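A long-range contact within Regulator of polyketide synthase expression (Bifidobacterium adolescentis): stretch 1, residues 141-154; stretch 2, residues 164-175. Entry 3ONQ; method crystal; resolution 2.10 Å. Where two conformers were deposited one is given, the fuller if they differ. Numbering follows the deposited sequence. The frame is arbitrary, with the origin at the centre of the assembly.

Stretch 1 (141-154) RETMFSLQAAPALS
Stretch 2, residues 164-175: ELLPERALLGDD

How do the two stretches meet? Stretch 1 enters as a helix that began earlier in the chain and carries Phe145, Ser146 and Ala149; a 3-10 segment covers 150-152. In stretch 2, residues 166-172 form a helix. The two helix axes approach to 8.8 Å with their N-to-C directions 101° apart, nearly perpendicular. In the backbone register, Phe145 CA lies 5.7 Å from Arg169 CA, Ser146 CA lies 6.0 Å from Leu165 CA, and Ala149 CA lies 5.5 Å from Glu168 CA. Some 676 Å² is buried, both sides summed, and no direct hydrogen bond crosses the contact, so packing and bridging waters join the stretches.

What does the start of stretch 2 contribute? Leu165, at the N-cap position, points its CA-to-CB bond toward stretch 1, with chi1 m and chi2 at 148°. Its CD2 lies 3.4 Å from Leu153 CG and 4.0 Å from Ala149 CB, while its CD1 is 3.4 Å from Ser146 O. Leu153 (m, t) starts sideways, but its end comes nearer. Glu168 (m, p, chi3 9°) packs through its aliphatic part: its CB is 3.6 Å from Ala149 CB and its CG 3.5 Å from Ala152 CB. The short alanine side chains allow this close approach, and the Glu168 carboxylate is satisfied elsewhere in the structure.

How is the charge of Arg169 accommodated at a buried site? With chi angles m, t, p and -168°, its side chain is a knob among Glu142, Phe145, Ser146 and Ala149. Arg169 CG lies 3.9 Å from Phe145 CB, and Glu142 CB covers one guanidinium face, 3.5 Å from Arg169 NH2. Within stretch 2, Arg169 NE forms a salt bridge with Asp174 OD2 at 2.8 Å, and Arg169 NH2 also donates to Asp174 OD2 at 2.9 Å. Water 3 links Arg169 NH2 to Glu142 OE1; water 4 accepts from Arg169 NH1 and Leu165 N and donates to Ser146 OG.

What surrounds Phe145 where the helix of stretch 2 gives way to a turn? Phe145 (m, chi2 -68°) points toward stretch 2. Leu172 (m, t) brings its CB to 3.9 Å from Phe145 CD1, and its CD1 to 3.7 Å from Gln148 CB. Gly173 then turns the chain in a Schellman motif; at phi/psi 102/17 a CB would jam against the preceding carbonyl oxygen, so glycine fits. Asp174 (t, chi2 2°) follows at phi/psi -76/104, its CB over one face of the Phe145 ring, 3.5 Å from the centroid, in a CH-pi contact. Its side chain also caps a backbone N just past the stretch, and water 1 donates to Asp174 OD1 while accepting from Arg141 NH2.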

ATOM      1  N   ARG B 141      -2.509  -1.639  16.986  1.00 20.33           N
ATOM      2  CA  ARG B 141      -2.741  -0.207  16.964  1.00 18.57           C
ATOM      3  C   ARG B 141      -4.171   0.166  17.394  1.00 22.27           C
ATOM      4  O   ARG B 141      -4.357   1.083  18.186  1.00 23.41           O
ATOM      5  CB  ARG B 141      -2.367   0.388  15.608  1.00 20.84           C
ATOM      6  CG  ARG B 141      -0.850   0.475  15.414  1.00 26.81           C
ATOM      7  CD  ARG B 141      -0.461   1.053  14.061  1.00 27.32           C
ATOM      8  NE  ARG B 141      -0.947   2.413  13.840  1.00 21.66           N
ATOM      9  CZ  ARG B 141      -0.282   3.514  14.184  1.00 26.76           C
ATOM     10  NH1 ARG B 141       0.899   3.419  14.782  1.00 33.32           N
ATOM     11  NH2 ARG B 141      -0.793   4.714  13.932  1.00 22.16           N
ATOM     12  N   GLU B 142      -5.180  -0.548  16.909  1.00 21.12           N
ATOM     13  CA  GLU B 142      -6.538  -0.227  17.346  1.00 24.47           C
ATOM     14  C   GLU B 142      -6.661  -0.449  18.847  1.00 23.85           C
ATOM     15  O   GLU B 142      -7.421   0.254  19.530  1.00 25.71           O
ATOM     16  CB  GLU B 142      -7.604  -1.013  16.571  1.00 19.59           C
ATOM     17  CG  GLU B 142      -7.591  -2.530  16.789  1.00 18.24           C
ATOM     18  CD  GLU B 142      -8.372  -3.265  15.697  1.00 24.99           C
ATOM     19  OE1 GLU B 142      -9.334  -2.688  15.149  1.00 26.63           O
ATOM     20  OE2 GLU B 142      -8.016  -4.413  15.369  1.00 26.64           O
ATOM     21  N   THR B 143      -5.903  -1.414  19.363  1.00 21.12           N
ATOM     22  CA  THR B 143      -5.894  -1.681  20.799  1.00 22.68           C
ATOM     23  C   THR B 143      -5.227  -0.521  21.545  1.00 25.27           C
ATOM     24  O   THR B 143      -5.782   0.019  22.503  1.00 26.60           O
ATOM     25  CB  THR B 143      -5.202  -3.011  21.132  1.00 19.42           C
ATOM     26  OG1 THR B 143      -5.960  -4.093  20.573  1.00 22.13           O
ATOM     27  CG2 THR B 143      -5.108  -3.208  22.641  1.00 19.58           C
HETATM   28  N   MSE B 144      -4.044  -0.127  21.089  1.00 26.02           N
HETATM   29  CA  MSE B 144      -3.363   1.035  21.658  1.00 21.82           C
HETATM   30  C   MSE B 144      -4.255   2.292  21.673  1.00 24.88           C
HETATM   31  O   MSE B 144      -4.423   2.927  22.708  1.00 19.56           O
HETATM   32  CB  MSE B 144      -2.078   1.344  20.898  1.00 15.71           C
HETATM   33  CG  MSE B 144      -1.472   2.738  21.249  1.00 23.16           C
HETATM   34 SE   MSE B 144       0.092   3.084  20.134  0.70 33.54          SE
HETATM   35  CE  MSE B 144      -0.846   3.491  18.468  1.00 25.74           C
ATOM     36  N   PHE B 145      -4.792   2.665  20.519  1.00 20.02           N
ATOM     37  CA  PHE B 145      -5.627   3.864  20.440  1.00 25.29           C
ATOM     38  C   PHE B 145      -6.912   3.777  21.282  1.00 25.34           C
ATOM     39  O   PHE B 145      -7.341   4.779  21.857  1.00 24.08           O
ATOM     40  CB  PHE B 145      -5.984   4.191  18.993  1.00 23.54           C
ATOM     41  CG  PHE B 145      -4.890   4.897  18.230  1.00 25.53           C
ATOM     42  CD1 PHE B 145      -4.522   6.190  18.558  1.00 23.67           C
ATOM     43  CD2 PHE B 145      -4.280   4.283  17.144  1.00 25.29           C
ATOM     44  CE1 PHE B 145      -3.537   6.862  17.840  1.00 23.23           C
ATOM     45  CE2 PHE B 145      -3.299   4.933  16.424  1.00 27.03           C
ATOM     46  CZ  PHE B 145      -2.921   6.223  16.768  1.00 28.19           C
ATOM     47  N   SER B 146      -7.526   2.596  21.339  1.00 21.64           N
ATOM     48  CA  SER B 146      -8.732   2.400  22.150  1.00 20.74           C
ATOM     49  C   SER B 146      -8.432   2.628  23.624  1.00 24.75           C
ATOM     50  O   SER B 146      -9.206   3.269  24.326  1.00 25.46           O
ATOM     51  CB  SER B 146      -9.348   0.999  21.958  1.00 19.39           C
ATOM     52  OG  SER B 146      -9.959   0.871  20.685  1.00 18.96           O
ATOM     53  N   LEU B 147      -7.296   2.119  24.084  1.00 23.68           N
ATOM     54  CA  LEU B 147      -6.939   2.256  25.488  1.00 20.83           C
ATOM     55  C   LEU B 147      -6.640   3.716  25.807  1.00 25.47           C
ATOM     56  O   LEU B 147      -7.015   4.195  26.862  1.00 26.51           O
ATOM     57  CB  LEU B 147      -5.744   1.360  25.846  1.00 23.29           C
ATOM     58  CG  LEU B 147      -6.033  -0.153  25.852  1.00 27.03           C
ATOM     59  CD1 LEU B 147      -4.734  -0.983  25.925  1.00 23.93           C
ATOM     60  CD2 LEU B 147      -6.978  -0.562  26.995  1.00 24.60           C
ATOM     61  N   GLN B 148      -5.970   4.421  24.897  1.00 22.73           N
ATOM     62  CA  GLN B 148      -5.712   5.853  25.078  1.00 27.69           C
ATOM     63  C   GLN B 148      -7.005   6.689  25.021  1.00 26.45           C
ATOM     64  O   GLN B 148      -7.095   7.748  25.625  1.00 25.49           O
ATOM     65  CB  GLN B 148      -4.716   6.361  24.029  1.00 30.77           C
ATOM     66  CG  GLN B 148      -3.308   5.792  24.183  1.00 45.11           C
ATOM     67  CD  GLN B 148      -2.303   6.439  23.248  1.00 63.83           C
ATOM     68  OE1 GLN B 148      -2.567   6.611  22.054  1.00 63.89           O
ATOM     69  NE2 GLN B 148      -1.138   6.806  23.789  1.00 70.56           N
ATOM     70  N   ALA B 149      -7.993   6.203  24.284  1.00 25.39           N
ATOM     71  CA  ALA B 149      -9.262   6.905  24.098  1.00 22.10           C
ATOM     72  C   ALA B 149     -10.247   6.659  25.257  1.00 22.74           C
ATOM     73  O   ALA B 149     -11.086   7.504  25.567  1.00 26.12           O
ATOM     74  CB  ALA B 149      -9.892   6.473  22.759  1.00 19.03           C
ATOM     75  N   ALA B 150     -10.125   5.504  25.897  1.00 22.56           N
ATOM     76  CA  ALA B 150     -11.074   5.058  26.920  1.00 24.87           C
ATOM     77  C   ALA B 150     -11.449   6.093  27.987  1.00 29.60           C
ATOM     78  O   ALA B 150     -12.587   6.122  28.428  1.00 29.57           O
ATOM     79  CB  ALA B 150     -10.580   3.772  27.581  1.00 23.25           C
ATOM     80  N   PRO B 151     -10.501   6.937  28.417  1.00 27.85           N
ATOM     81  CA  PRO B 151     -10.889   7.873  29.479  1.00 26.15           C
ATOM     82  C   PRO B 151     -12.010   8.824  29.080  1.00 33.80           C
ATOM     83  O   PRO B 151     -12.640   9.424  29.946  1.00 30.26           O
ATOM     84  CB  PRO B 151      -9.594   8.648  29.757  1.00 29.17           C
ATOM     85  CG  PRO B 151      -8.500   7.640  29.417  1.00 25.12           C
ATOM     86  CD  PRO B 151      -9.042   6.930  28.187  1.00 25.58           C
ATOM     87  N   ALA B 152     -12.265   8.961  27.785  1.00 25.76           N
ATOM     88  CA  ALA B 152     -13.309   9.860  27.336  1.00 22.29           C
ATOM     89  C   ALA B 152     -14.685   9.262  27.618  1.00 32.13           C
ATOM     90  O   ALA B 152     -15.677   9.962  27.545  1.00 33.30           O
ATOM     91  CB  ALA B 152     -13.162  10.159  25.852  1.00 22.14           C
ATOM     92  N   LEU B 153     -14.735   7.965  27.913  1.00 35.18           N
ATOM     93  CA  LEU B 153     -16.003   7.257  28.101  1.00 40.33           C
ATOM     94  C   LEU B 153     -16.443   7.238  29.547  1.00 47.83           C
ATOM     95  O   LEU B 153     -15.676   6.856  30.429  1.00 45.40           O
ATOM     96  CB  LEU B 153     -15.885   5.811  27.638  1.00 40.66           C
ATOM     97  CG  LEU B 153     -15.972   5.530  26.146  1.00 42.82           C
ATOM     98  CD1 LEU B 153     -16.087   4.021  25.931  1.00 41.94           C
ATOM     99  CD2 LEU B 153     -17.163   6.241  25.574  1.00 39.43           C
ATOM    100  N   SER B 154     -17.686   7.641  29.779  1.00 61.91           N
ATOM    101  CA  SER B 154     -18.260   7.664  31.122  1.00 72.58           C
ATOM    102  C   SER B 154     -18.362   6.260  31.705  1.00 70.44           C
ATOM    103  O   SER B 154     -17.804   5.965  32.768  1.00 74.21           O
ATOM    104  CB  SER B 154     -19.648   8.316  31.087  1.00 75.64           C
ATOM    105  OG  SER B 154     -20.106   8.449  29.749  1.00 73.06           O
ATOM    106  N   GLU B 164     -16.086   0.716  19.504  1.00 25.00           N
ATOM    107  CA  GLU B 164     -16.660   1.490  20.601  1.00 25.88           C
ATOM    108  C   GLU B 164     -16.122   2.914  20.734  1.00 28.96           C
ATOM    109  O   GLU B 164     -16.828   3.793  21.180  1.00 30.05           O
ATOM    110  CB  GLU B 164     -16.480   0.759  21.924  1.00 35.97           C
ATOM    111  CG  GLU B 164     -17.644  -0.101  22.320  1.00 51.24           C
ATOM    112  CD  GLU B 164     -17.499  -0.665  23.712  1.00 55.01           C
ATOM    113  OE1 GLU B 164     -16.834  -1.696  23.856  1.00 41.21           O
ATOM    114  OE2 GLU B 164     -18.048  -0.073  24.663  1.00 61.19           O
ATOM    115  N   LEU B 165     -14.857   3.122  20.397  1.00 26.44           N
ATOM    116  CA  LEU B 165     -14.206   4.420  20.552  1.00 24.03           C
ATOM    117  C   LEU B 165     -13.799   5.177  19.275  1.00 22.40           C
ATOM    118  O   LEU B 165     -12.813   5.889  19.277  1.00 21.91           O
ATOM    119  CB  LEU B 165     -13.017   4.287  21.493  1.00 25.64           C
ATOM    120  CG  LEU B 165     -13.464   4.093  22.934  1.00 35.13           C
ATOM    121  CD1 LEU B 165     -12.501   3.245  23.688  1.00 35.38           C
ATOM    122  CD2 LEU B 165     -13.653   5.424  23.605  1.00 33.39           C
ATOM    123  N   LEU B 166     -14.534   4.996  18.188  1.00 23.55           N
ATOM    124  CA  LEU B 166     -14.128   5.553  16.895  1.00 24.80           C
ATOM    125  C   LEU B 166     -13.813   7.050  16.925  1.00 23.75           C
ATOM    126  O   LEU B 166     -12.732   7.472  16.505  1.00 26.24           O
ATOM    127  CB  LEU B 166     -15.168   5.247  15.808  1.00 24.96           C
ATOM    128  CG  LEU B 166     -15.179   3.808  15.307  1.00 27.17           C
ATOM    129  CD1 LEU B 166     -16.185   3.614  14.187  1.00 27.13           C
ATOM    130  CD2 LEU B 166     -13.788   3.459  14.828  1.00 26.19           C
ATOM    131  N   PRO B 167     -14.760   7.865  17.408  1.00 27.43           N
ATOM    132  CA  PRO B 167     -14.466   9.301  17.311  1.00 22.15           C
ATOM    133  C   PRO B 167     -13.264   9.729  18.158  1.00 20.13           C
ATOM    134  O   PRO B 167     -12.421  10.497  17.678  1.00 24.03           O
ATOM    135  CB  PRO B 167     -15.774   9.984  17.761  1.00 26.50           C
ATOM    136  CG  PRO B 167     -16.645   8.899  18.339  1.00 29.70           C
ATOM    137  CD  PRO B 167     -16.114   7.566  17.908  1.00 22.42           C
ATOM    138  N   GLU B 168     -13.173   9.250  19.392  1.00 17.64           N
ATOM    139  CA  GLU B 168     -12.031   9.604  20.229  1.00 18.35           C
ATOM    140  C   GLU B 168     -10.714   9.116  19.597  1.00 27.59           C
ATOM    141  O   GLU B 168      -9.694   9.818  19.629  1.00 23.03           O
ATOM    142  CB  GLU B 168     -12.198   9.043  21.642  1.00 24.46           C
ATOM    143  CG  GLU B 168     -13.357   9.652  22.411  1.00 26.63           C
ATOM    144  CD  GLU B 168     -14.718   9.094  22.009  1.00 31.63           C
ATOM    145  OE1 GLU B 168     -14.789   8.099  21.253  1.00 30.04           O
ATOM    146  OE2 GLU B 168     -15.721   9.657  22.469  1.00 26.69           O
ATOM    147  N   ARG B 169     -10.744   7.922  19.008  1.00 24.41           N
ATOM    148  CA  ARG B 169      -9.575   7.409  18.304  1.00 21.72           C
ATOM    149  C   ARG B 169      -9.229   8.305  17.131  1.00 24.75           C
ATOM    150  O   ARG B 169      -8.062   8.637  16.915  1.00 25.76           O
ATOM    151  CB  ARG B 169      -9.808   5.972  17.826  1.00 22.00           C
ATOM    152  CG  ARG B 169      -9.765   4.948  18.961  1.00 22.44           C
ATOM    153  CD  ARG B 169     -10.290   3.591  18.500  1.00 22.09           C
ATOM    154  NE  ARG B 169      -9.630   3.157  17.269  1.00 24.43           N
ATOM    155  CZ  ARG B 169     -10.046   2.137  16.524  1.00 25.16           C
ATOM    156  NH1 ARG B 169     -11.105   1.426  16.912  1.00 19.22           N
ATOM    157  NH2 ARG B 169      -9.401   1.816  15.405  1.00 26.24           N
ATOM    158  N   ALA B 170     -10.242   8.699  16.367  1.00 23.97           N
ATOM    159  CA  ALA B 170     -10.014   9.614  15.254  1.00 22.56           C
ATOM    160  C   ALA B 170      -9.410  10.934  15.735  1.00 24.00           C
ATOM    161  O   ALA B 170      -8.474  11.458  15.114  1.00 23.02           O
ATOM    162  CB  ALA B 170     -11.296   9.837  14.459  1.00 22.06           C
ATOM    163  N   LEU B 171      -9.905  11.457  16.860  1.00 23.18           N
ATOM    164  CA  LEU B 171      -9.331  12.683  17.439  1.00 20.86           C
ATOM    165  C   LEU B 171      -7.847  12.523  17.816  1.00 24.50           C
ATOM    166  O   LEU B 171      -7.092  13.495  17.821  1.00 27.40           O
ATOM    167  CB  LEU B 171     -10.116  13.143  18.674  1.00 21.59           C
ATOM    168  CG  LEU B 171     -11.526  13.691  18.421  1.00 24.18           C
ATOM    169  CD1 LEU B 171     -12.307  13.752  19.723  1.00 17.61           C
ATOM    170  CD2 LEU B 171     -11.466  15.063  17.731  1.00 16.92           C
ATOM    171  N   LEU B 172      -7.443  11.304  18.162  1.00 21.08           N
ATOM    172  CA  LEU B 172      -6.038  11.031  18.502  1.00 24.06           C
ATOM    173  C   LEU B 172      -5.155  10.852  17.269  1.00 21.90           C
ATOM    174  O   LEU B 172      -3.931  10.794  17.378  1.00 25.72           O
ATOM    175  CB  LEU B 172      -5.928   9.781  19.372  1.00 19.61           C
ATOM    176  CG  LEU B 172      -6.499   9.914  20.787  1.00 22.29           C
ATOM    177  CD1 LEU B 172      -6.398   8.558  21.515  1.00 22.21           C
ATOM    178  CD2 LEU B 172      -5.758  10.998  21.550  1.00 28.41           C
ATOM    179  N   GLY B 173      -5.775  10.740  16.100  1.00 19.69           N
ATOM    180  CA  GLY B 173      -5.020  10.647  14.856  1.00 23.86           C
ATOM    181  C   GLY B 173      -4.934   9.225  14.314  1.00 26.68           C
ATOM    182  O   GLY B 173      -4.099   8.937  13.477  1.00 24.14           O
ATOM    183  N   ASP B 174      -5.801   8.339  14.797  1.00 24.26           N
ATOM    184  CA  ASP B 174      -5.850   6.952  14.341  1.00 21.81           C
ATOM    185  C   ASP B 174      -6.518   6.841  12.969  1.00 29.16           C
ATOM    186  O   ASP B 174      -7.734   6.910  12.862  1.00 24.75           O
ATOM    187  CB  ASP B 174      -6.660   6.130  15.353  1.00 21.67           C
ATOM    188  CG  ASP B 174      -6.742   4.656  14.989  1.00 28.59           C
ATOM    189  OD1 ASP B 174      -6.141   4.257  13.963  1.00 25.36           O
ATOM    190  OD2 ASP B 174      -7.393   3.897  15.752  1.00 22.03           O
ATOM    191  N   ASP B 175      -5.704   6.643  11.934  0.54 25.39           N
ATOM    192  CA  ASP B 175      -6.191   6.497  10.562  0.54 28.79           C
ATOM    193  C   ASP B 175      -7.210   5.370  10.394  0.54 27.84           C
ATOM    194  O   ASP B 175      -8.135   5.468   9.585  0.54 25.06           O
ATOM    195  CB  ASP B 175      -5.015   6.291   9.596  0.54 25.64           C
ATOM    196  CG  ASP B 175      -4.409   7.599   9.139  0.54 33.14           C
ATOM    197  OD1 ASP B 175      -3.167   7.688   9.050  0.54 40.55           O
ATOM    198  OD2 ASP B 175      -5.185   8.542   8.874  0.54 36.05           O
TER
HETATM  199  O   HOH W   1      -3.483   3.869  12.906  1.00 29.37           O
HETATM  200  O   HOH W   2      -2.739   6.610  12.043  1.00 30.26           O
HETATM  201  O   HOH W   3      -9.740  -0.390  13.631  1.00 21.70           O
HETATM  202  O   HOH W   4     -12.651   1.206  19.286  1.00 19.04           O